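Local atomic coordinates of malate dehydrogenase (Picrophilus torridus, PDB entry 4BGV), a protein that serves as a malate dehydrogenase of the tricarboxylic acid cycle, probably catalysing the reversible NAD-dependent oxidation of malate to oxaloacetate. Residues A[120-125]-A[143-148]; A[130-135]-A[271-276]; A[79-84]-A[102-107]. All blocks are in the same frame, centred on the assembly; numbering follows the deposited sequence.

Contact 1 of 3, residues A[120-125]-A[143-148]; sequences IVVVTN and ERIIGL
Ile-120 and Val-122 each bond with both their N-H and their C=O to the parallel segment 143-148. Ile-120 N donates to Arg-144 O, and Ile-120 O accepts from Ile-146 N at 2.9 Å. Ile-146 O then takes Val-122 N at 2.8 Å, and Val-122 O takes Leu-148 N at 2.9 Å. All four bonds are nearly straight, the N-H...O angle of the Ile-146 to Ile-120 bond being 170°. Three of the acceptors, Ile-120 O, Ile-146 O and Val-122 O, also come close to a CA-H, as where Val-121 CA lies 3.3 Å from Ile-146 O. On the sheet face that carries Val-121, Ile-146 CG1 sits between its own backbone N and carbonyl carbon (chi1 60°), and in this position it meets Val-121 CG2 at 3.9 Å. On the other face Val-122 and Ile-145 lie side by side, with their CG2 methyls 4.0 Å apart. Farther along, Val-123 CG1 packs on Leu-148 CD2, and a water donates to both Val-123 O and Leu-148 O. Val-123, Thr-124 and Asn-125 belong, by similarity, to the NAD site. The pair closes a beta-alpha-beta unit of the Rossmann-type domain: helix 127-138 covers Val-122 and Ile-145, helix 232-246 covers Ile-146 and Leu-148, and strand 78-81 flanks strand 119-122 on its far side.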
loop_
_atom_site.group_PDB
_atom_site.type_symbol
_atom_site.label_atom_id
_atom_site.label_comp_id
_atom_site.label_asym_id
_atom_site.label_seq_id
_atom_site.Cartn_x
_atom_site.Cartn_y
_atom_site.Cartn_z
ATOM N N ILE A 120 24.600 9.730 0.355
ATOM C CA ILE A 120 24.166 10.649 -0.691
ATOM C C ILE A 120 23.689 9.898 -1.919
ATOM O O ILE A 120 24.351 8.966 -2.372
ATOM C CB ILE A 120 25.320 11.600 -1.121
ATOM C CG1 ILE A 120 26.112 12.074 0.111
ATOM C CG2 ILE A 120 24.768 12.774 -1.959
ATOM C CD1 ILE A 120 25.270 12.876 1.134
ATOM N N VAL A 121 22.535 10.302 -2.449
ATOM C CA VAL A 121 22.041 9.807 -3.740
ATOM C C VAL A 121 22.061 10.972 -4.720
ATOM O O VAL A 121 21.290 11.931 -4.585
ATOM C CB VAL A 121 20.610 9.225 -3.633
ATOM C CG1 VAL A 121 20.053 8.907 -5.025
ATOM C CG2 VAL A 121 20.617 7.952 -2.754
ATOM N N VAL A 122 22.960 10.892 -5.700
ATOM C CA VAL A 122 23.165 11.991 -6.640
ATOM C C VAL A 122 22.374 11.742 -7.917
ATOM O O VAL A 122 22.484 10.676 -8.510
ATOM C CB VAL A 122 24.670 12.164 -6.972
ATOM C CG1 VAL A 122 24.890 13.366 -7.887
ATOM C CG2 VAL A 122 25.465 12.332 -5.687
ATOM N N VAL A 123 21.583 12.736 -8.329
ATOM C CA VAL A 123 20.659 12.599 -9.455
ATOM C C VAL A 123 21.079 13.434 -10.664
ATOM O O VAL A 123 20.873 13.034 -11.806
ATOM C CB VAL A 123 19.247 13.045 -9.040
ATOM C CG1 VAL A 123 18.286 13.116 -10.254
ATOM C CG2 VAL A 123 18.703 12.132 -7.928
ATOM N N THR A 124 21.640 14.603 -10.398
ATOM C CA THR A 124 22.106 15.511 -11.448
ATOM C C THR A 124 22.905 14.778 -12.548
ATOM O O THR A 124 23.874 14.078 -12.260
ATOM C CB THR A 124 22.964 16.634 -10.816
ATOM O OG1 THR A 124 22.267 17.202 -9.691
ATOM C CG2 THR A 124 23.266 17.734 -11.830
ATOM N N ASN A 125 22.484 14.924 -13.801
ATOM C CA ASN A 125 23.075 14.173 -14.918
ATOM C C ASN A 125 24.311 14.866 -15.532
ATOM O O ASN A 125 24.346 16.087 -15.637
ATOM C CB ASN A 125 21.998 13.905 -15.986
ATOM C CG ASN A 125 22.546 13.218 -17.236
ATOM O OD1 ASN A 125 22.687 11.993 -17.282
ATOM N ND2 ASN A 125 22.833 14.009 -18.268
ATOM N N GLU A 143 31.922 4.814 -0.583
ATOM C CA GLU A 143 30.856 3.817 -0.580
ATOM C C GLU A 143 29.511 4.420 -0.141
ATOM O O GLU A 143 28.463 3.790 -0.308
ATOM C CB GLU A 143 31.219 2.614 0.306
ATOM C CG GLU A 143 30.898 2.793 1.803
ATOM C CD GLU A 143 31.951 3.602 2.563
ATOM O OE1 GLU A 143 32.951 4.025 1.945
ATOM O OE2 GLU A 143 31.788 3.809 3.791
ATOM N N ARG A 144 29.532 5.636 0.408
ATOM C CA ARG A 144 28.307 6.240 0.939
ATOM C C ARG A 144 27.643 7.158 -0.079
ATOM O O ARG A 144 26.655 7.831 0.226
ATOM C CB ARG A 144 28.580 6.982 2.260
ATOM C CG ARG A 144 29.108 6.028 3.325
ATOM C CD ARG A 144 29.757 6.739 4.511
ATOM N NE ARG A 144 28.778 7.291 5.439
ATOM C CZ ARG A 144 28.122 6.583 6.357
ATOM N NH1 ARG A 144 28.322 5.276 6.455
ATOM N NH2 ARG A 144 27.253 7.188 7.174
ATOM N N ILE A 145 28.175 7.148 -1.300
ATOM C CA ILE A 145 27.652 7.976 -2.382
ATOM C C ILE A 145 27.265 7.081 -3.559
ATOM O O ILE A 145 28.079 6.275 -4.025
ATOM C CB ILE A 145 28.722 8.997 -2.869
ATOM C CG1 ILE A 145 29.211 9.858 -1.697
ATOM C CG2 ILE A 145 28.161 9.877 -3.964
ATOM C CD1 ILE A 145 30.496 10.669 -2.001
ATOM N N ILE A 146 26.026 7.205 -4.025
ATOM C CA ILE A 146 25.605 6.483 -5.236
ATOM C C ILE A 146 24.880 7.414 -6.208
ATOM O O ILE A 146 24.252 8.377 -5.790
ATOM C CB ILE A 146 24.713 5.253 -4.904
ATOM C CG1 ILE A 146 23.443 5.669 -4.168
ATOM C CG2 ILE A 146 25.489 4.254 -4.041
ATOM C CD1 ILE A 146 22.527 4.460 -3.820
ATOM N N GLY A 147 24.978 7.121 -7.507
ATOM C CA GLY A 147 24.360 7.944 -8.528
ATOM C C GLY A 147 23.209 7.248 -9.248
ATOM O O GLY A 147 23.277 6.055 -9.538
ATOM N N LEU A 148 22.144 7.992 -9.528
ATOM C CA LEU A 148 21.021 7.460 -10.297
ATOM C C LEU A 148 21.473 7.130 -11.711
ATOM O O LEU A 148 22.074 7.953 -12.377
ATOM C CB LEU A 148 19.879 8.482 -10.379
ATOM C CG LEU A 148 18.777 8.078 -11.356
ATOM C CD1 LEU A 148 17.970 6.872 -10.839
ATOM C CD2 LEU A 148 17.860 9.281 -11.689
HETATM O O HOH W 1 20.666 10.662 -13.222
#

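Contact 2 of 3, residues A[130-135]-A[271-276]; sequences MAYAIY and NLFIGV
Tyr-132 OH has two partners: it is hydrogen-bonded to Asp-316 OD1 of helix 295-321 and accepts from a water at 3.0 Å. The same water lies beside the backbone O of Asn-271, but so unusually close that this second link is doubtful. Next to the hydroxyl, Leu-272 CD2 rests over a face of the Tyr-132 ring as a CH-pi contact, 4.1 Å from the centroid and offset toward the rim. Phe-273 carries most of the remaining packing. Its CG is anti to the carbonyl carbon (chi1 -76°), which starts the side chain toward the helix; the ring takes Ala-131 CB over one face, the methyl lying 4.0 Å from the ring centroid. Its CD1 approaches Tyr-132 CA to 3.6 Å and lies near the plane of the Tyr-132 ring, at its edge. Farther round, CE1 of Phe-273 meets Tyr-135 CB at 3.7 Å. An alanine in place of Phe-273 would probably open a gap between helix and strand, with the methyl of Ala-131 and the CB of Tyr-135 losing the ring they pack on. Tyr-258, from the neighbouring strand 251-259, meets the rings of both Tyr-135 and Phe-273. This is largely apolar packing between domains, joining a helix of the NAD-binding Rossmann domain to the antiparallel sheet of the C-terminal domain in the LDH/MDH fold.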
loop_
_atom_site.group_PDB
_atom_site.type_symbol
_atom_site.label_atom_id
_atom_site.label_comp_id
_atom_site.label_asym_id
_atom_site.label_seq_id
_atom_site.Cartn_x
_atom_site.Cartn_y
_atom_site.Cartn_z
ATOM N N MET A 130 28.780 13.507 -11.610
ATOM C CA MET A 130 28.309 14.378 -10.534
ATOM C C MET A 130 28.504 13.734 -9.159
ATOM O O MET A 130 28.779 14.439 -8.191
ATOM C CB MET A 130 26.852 14.811 -10.745
ATOM C CG MET A 130 26.651 15.665 -11.994
ATOM S SD MET A 130 27.798 17.050 -12.128
ATOM C CE MET A 130 28.238 16.957 -13.856
ATOM N N ALA A 131 28.380 12.407 -9.077
ATOM C CA ALA A 131 28.720 11.693 -7.850
ATOM C C ALA A 131 30.210 11.823 -7.543
ATOM O O ALA A 131 30.616 12.004 -6.394
ATOM C CB ALA A 131 28.314 10.204 -7.946
ATOM N N TYR A 132 31.031 11.719 -8.581
ATOM C CA TYR A 132 32.471 11.917 -8.435
ATOM C C TYR A 132 32.767 13.316 -7.897
ATOM O O TYR A 132 33.558 13.477 -6.968
ATOM C CB TYR A 132 33.164 11.665 -9.775
ATOM C CG TYR A 132 34.673 11.724 -9.736
ATOM C CD1 TYR A 132 35.412 10.897 -8.881
ATOM C CD2 TYR A 132 35.362 12.599 -10.555
ATOM C CE1 TYR A 132 36.799 10.956 -8.852
ATOM C CE2 TYR A 132 36.739 12.663 -10.537
ATOM C CZ TYR A 132 37.452 11.841 -9.689
ATOM O OH TYR A 132 38.821 11.924 -9.690
ATOM N N ALA A 133 32.084 14.323 -8.435
ATOM C CA ALA A 133 32.256 15.686 -7.938
ATOM C C ALA A 133 31.807 15.828 -6.478
ATOM O O ALA A 133 32.462 16.505 -5.682
ATOM C CB ALA A 133 31.511 16.680 -8.827
ATOM N N ILE A 134 30.685 15.206 -6.133
ATOM C CA ILE A 134 30.196 15.260 -4.752
ATOM C C ILE A 134 31.233 14.640 -3.808
ATOM O O ILE A 134 31.491 15.160 -2.716
ATOM C CB ILE A 134 28.814 14.577 -4.609
ATOM C CG1 ILE A 134 27.712 15.443 -5.240
ATOM C CG2 ILE A 134 28.474 14.293 -3.133
ATOM C CD1 ILE A 134 27.414 16.773 -4.489
ATOM N N TYR A 135 31.846 13.546 -4.259
ATOM C CA TYR A 135 32.882 12.860 -3.511
ATOM C C TYR A 135 34.089 13.779 -3.301
ATOM O O TYR A 135 34.568 13.942 -2.188
ATOM C CB TYR A 135 33.312 11.585 -4.264
ATOM C CG TYR A 135 34.534 10.922 -3.676
ATOM C CD1 TYR A 135 34.593 10.622 -2.317
ATOM C CD2 TYR A 135 35.625 10.588 -4.471
ATOM C CE1 TYR A 135 35.706 10.009 -1.767
ATOM C CE2 TYR A 135 36.746 9.966 -3.926
ATOM C CZ TYR A 135 36.774 9.686 -2.569
ATOM O OH TYR A 135 37.871 9.068 -2.004
ATOM N N ASN A 271 39.253 4.335 -9.128
ATOM C CA ASN A 271 38.967 5.556 -8.385
ATOM C C ASN A 271 38.059 6.524 -9.130
ATOM O O ASN A 271 38.276 7.732 -9.085
ATOM C CB ASN A 271 40.253 6.257 -7.984
ATOM C CG ASN A 271 41.217 5.328 -7.310
ATOM O OD1 ASN A 271 42.402 5.283 -7.655
ATOM N ND2 ASN A 271 40.716 4.552 -6.363
ATOM N N LEU A 272 37.070 5.970 -9.824
ATOM C CA LEU A 272 36.034 6.736 -10.519
ATOM C C LEU A 272 34.684 6.113 -10.195
ATOM O O LEU A 272 34.626 4.971 -9.725
ATOM C CB LEU A 272 36.248 6.677 -12.034
ATOM C CG LEU A 272 37.521 7.322 -12.569
ATOM C CD1 LEU A 272 37.509 7.335 -14.077
ATOM C CD2 LEU A 272 37.635 8.725 -12.008
ATOM N N PHE A 273 33.605 6.863 -10.429
ATOM C CA PHE A 273 32.240 6.327 -10.330
ATOM C C PHE A 273 31.732 5.870 -11.703
ATOM O O PHE A 273 31.902 6.576 -12.693
ATOM C CB PHE A 273 31.280 7.390 -9.795
ATOM C CG PHE A 273 31.393 7.643 -8.317
ATOM C CD1 PHE A 273 32.462 8.361 -7.803
ATOM C CD2 PHE A 273 30.392 7.213 -7.446
ATOM C CE1 PHE A 273 32.558 8.626 -6.436
ATOM C CE2 PHE A 273 30.473 7.481 -6.084
ATOM C CZ PHE A 273 31.564 8.176 -5.578
ATOM N N ILE A 274 31.115 4.691 -11.764
ATOM C CA ILE A 274 30.482 4.236 -12.999
ATOM C C ILE A 274 29.340 3.268 -12.648
ATOM O O ILE A 274 29.340 2.674 -11.570
ATOM C CB ILE A 274 31.529 3.591 -13.972
ATOM C CG1 ILE A 274 30.977 3.487 -15.401
ATOM C CG2 ILE A 274 32.033 2.254 -13.434
ATOM C CD1 ILE A 274 32.087 3.296 -16.466
ATOM N N GLY A 275 28.366 3.120 -13.544
ATOM C CA GLY A 275 27.193 2.299 -13.269
ATOM C C GLY A 275 27.438 0.797 -13.252
ATOM O O GLY A 275 27.745 0.193 -14.282
ATOM N N VAL A 276 27.310 0.194 -12.075
ATOM C CA VAL A 276 27.531 -1.243 -11.903
ATOM C C VAL A 276 26.468 -1.791 -10.946
ATOM O O VAL A 276 25.870 -1.023 -10.182
ATOM C CB VAL A 276 28.961 -1.552 -11.356
ATOM C CG1 VAL A 276 30.062 -1.074 -12.328
ATOM C CG2 VAL A 276 29.154 -0.933 -9.980
HETATM O O HOH W 2 40.178 9.232 -9.507
#

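Contact 3 of 3, residues A[79-84]-A[102-107]; sequences IVVTAG and GIMKSV
Val-81, at the end of strand 78-81, is the first residue of the 79-84 segment to meet helix 93-114, and both of its methyls take part. CG1 of Val-81 lies 3.7 Å from Met-104 CE and almost as near the sulfur, the two side chains sliding past each other in opposite directions. The methionine chain is bent at chi2 (-60°) and again at chi3 (97°), and the second bend turns CE back to the strand. Val-81 also reaches Val-107 tip to tip, with Val-107 CG1 4.1 Å from Val-81 CG1 and about as far from its CG2. After Thr-82, whose hydroxyl is bonded to Ile-8 O, Ala-83 turns its CB to the helix and touches Ile-103 CG2 at 4.1 Å. Ala-83 O has Met-104 CE beside it at 3.5 Å and lies very close to Thr-124 OG1, a probable hydrogen bond though an unusually short one. Gly-84 follows with backbone angles at which a CB would jam against the preceding carbonyl oxygen; its CA packs on Ile-103 CD1 at 3.7 Å. Ile-103 O serves two donors of its own helix, Val-107 N and Ser-106 OG, the hydroxyl at 3.1 Å and tilted 28° from the carbonyl plane. Strand, loop and helix form the first half of a beta-alpha-beta unit that strand 119-122 completes. The loop leaves the C-terminal end of the strand, where Rossmann domains bind their dinucleotide, and Gly-84 lies beside Asn-100, an NAD-binding residue by similarity.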
loop_
_atom_site.group_PDB
_atom_site.type_symbol
_atom_site.label_atom_id
_atom_site.label_comp_id
_atom_site.label_asym_id
_atom_site.label_seq_id
_atom_site.Cartn_x
_atom_site.Cartn_y
_atom_site.Cartn_z
ATOM N N ILE A 79 20.765 12.233 1.773
ATOM C CA ILE A 79 20.557 13.483 1.054
ATOM C C ILE A 79 20.485 13.171 -0.440
ATOM O O ILE A 79 21.359 12.495 -0.984
ATOM C CB ILE A 79 21.725 14.450 1.296
ATOM C CG1 ILE A 79 21.826 14.762 2.791
ATOM C CG2 ILE A 79 21.567 15.744 0.462
ATOM C CD1 ILE A 79 23.042 15.611 3.162
ATOM N N VAL A 80 19.436 13.656 -1.090
ATOM C CA VAL A 80 19.235 13.447 -2.513
ATOM C C VAL A 80 19.596 14.747 -3.230
ATOM O O VAL A 80 18.995 15.795 -2.968
ATOM C CB VAL A 80 17.751 13.109 -2.810
ATOM C CG1 VAL A 80 17.560 12.826 -4.292
ATOM C CG2 VAL A 80 17.296 11.916 -1.971
ATOM N N VAL A 81 20.574 14.688 -4.129
ATOM C CA VAL A 81 21.013 15.886 -4.836
ATOM C C VAL A 81 20.372 15.982 -6.224
ATOM O O VAL A 81 20.722 15.221 -7.131
ATOM C CB VAL A 81 22.557 15.929 -4.944
ATOM C CG1 VAL A 81 23.031 17.207 -5.663
ATOM C CG2 VAL A 81 23.185 15.840 -3.553
ATOM N N THR A 82 19.437 16.918 -6.394
ATOM C CA THR A 82 18.782 17.108 -7.687
ATOM C C THR A 82 18.985 18.529 -8.184
ATOM O O THR A 82 18.298 18.973 -9.089
ATOM C CB THR A 82 17.258 16.870 -7.625
ATOM O OG1 THR A 82 16.616 17.987 -6.992
ATOM C CG2 THR A 82 16.936 15.616 -6.848
ATOM N N ALA A 83 19.929 19.235 -7.581
ATOM C CA ALA A 83 20.219 20.603 -7.967
ATOM C C ALA A 83 21.014 20.556 -9.267
ATOM O O ALA A 83 21.677 19.570 -9.555
ATOM C CB ALA A 83 21.011 21.298 -6.870
ATOM N N GLY A 84 20.946 21.607 -10.059
ATOM C CA GLY A 84 21.665 21.598 -11.314
ATOM C C GLY A 84 20.791 22.056 -12.455
ATOM O O GLY A 84 19.573 22.160 -12.313
ATOM N N GLY A 102 30.424 22.564 -10.887
ATOM C CA GLY A 102 30.562 23.663 -9.951
ATOM C C GLY A 102 29.452 23.650 -8.917
ATOM O O GLY A 102 29.693 23.916 -7.744
ATOM N N ILE A 103 28.234 23.343 -9.357
ATOM C CA ILE A 103 27.101 23.233 -8.444
ATOM C C ILE A 103 27.321 22.078 -7.453
ATOM O O ILE A 103 27.082 22.227 -6.253
ATOM C CB ILE A 103 25.774 23.063 -9.222
ATOM C CG1 ILE A 103 25.477 24.327 -10.035
ATOM C CG2 ILE A 103 24.619 22.779 -8.278
ATOM C CD1 ILE A 103 24.369 24.157 -11.055
ATOM N N MET A 104 27.822 20.949 -7.943
ATOM C CA MET A 104 28.092 19.807 -7.069
ATOM C C MET A 104 29.179 20.152 -6.059
ATOM O O MET A 104 29.116 19.717 -4.909
ATOM C CB MET A 104 28.519 18.564 -7.873
ATOM C CG MET A 104 27.467 18.007 -8.834
ATOM S SD MET A 104 25.928 17.499 -8.032
ATOM C CE MET A 104 24.919 18.947 -8.313
ATOM N N LYS A 105 30.177 20.921 -6.494
ATOM C CA LYS A 105 31.258 21.325 -5.600
ATOM C C LYS A 105 30.699 22.117 -4.409
ATOM O O LYS A 105 30.997 21.802 -3.257
ATOM C CB LYS A 105 32.363 22.106 -6.344
ATOM C CG LYS A 105 33.572 22.444 -5.468
ATOM C CD LYS A 105 34.789 22.889 -6.300
ATOM C CE LYS A 105 36.012 23.178 -5.413
ATOM N NZ LYS A 105 35.785 24.327 -4.479
ATOM N N SER A 106 29.869 23.119 -4.679
ATOM C CA SER A 106 29.312 23.918 -3.594
ATOM C C SER A 106 28.294 23.132 -2.762
ATOM O O SER A 106 28.242 23.287 -1.539
ATOM C CB SER A 106 28.713 25.234 -4.109
ATOM O OG SER A 106 27.525 25.002 -4.842
ATOM N N VAL A 107 27.483 22.298 -3.414
ATOM C CA VAL A 107 26.569 21.426 -2.675
ATOM C C VAL A 107 27.336 20.465 -1.768
ATOM O O VAL A 107 26.991 20.302 -0.594
ATOM C CB VAL A 107 25.596 20.653 -3.600
ATOM C CG1 VAL A 107 24.939 19.503 -2.854
ATOM C CG2 VAL A 107 24.522 21.598 -4.147
#

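From the N terminus, contact 3 closes first, folding helix 93-114 back on the strand it follows, and is complete before contact 1 opens. The chain then enters strand 119-122, the neighbour of 78-81 in the parallel sheet, where the backbones of Val-81 and Val-121 bond directly. Contact 1 closes a short loop over helix 127-138. Contact 2 starts inside that loop and ends far along the chain at 271-276, so contacts 1 and 2 cross. Helix 127-138 is the shared piece: Met-130, Ala-133 and Ile-134 pack on Met-104 of contact 3, while Ile-145 of contact 1 touches Tyr-135 and Phe-273. Together they connect two beta-alpha-beta units, which share strand 119-122, to the C-terminal domain.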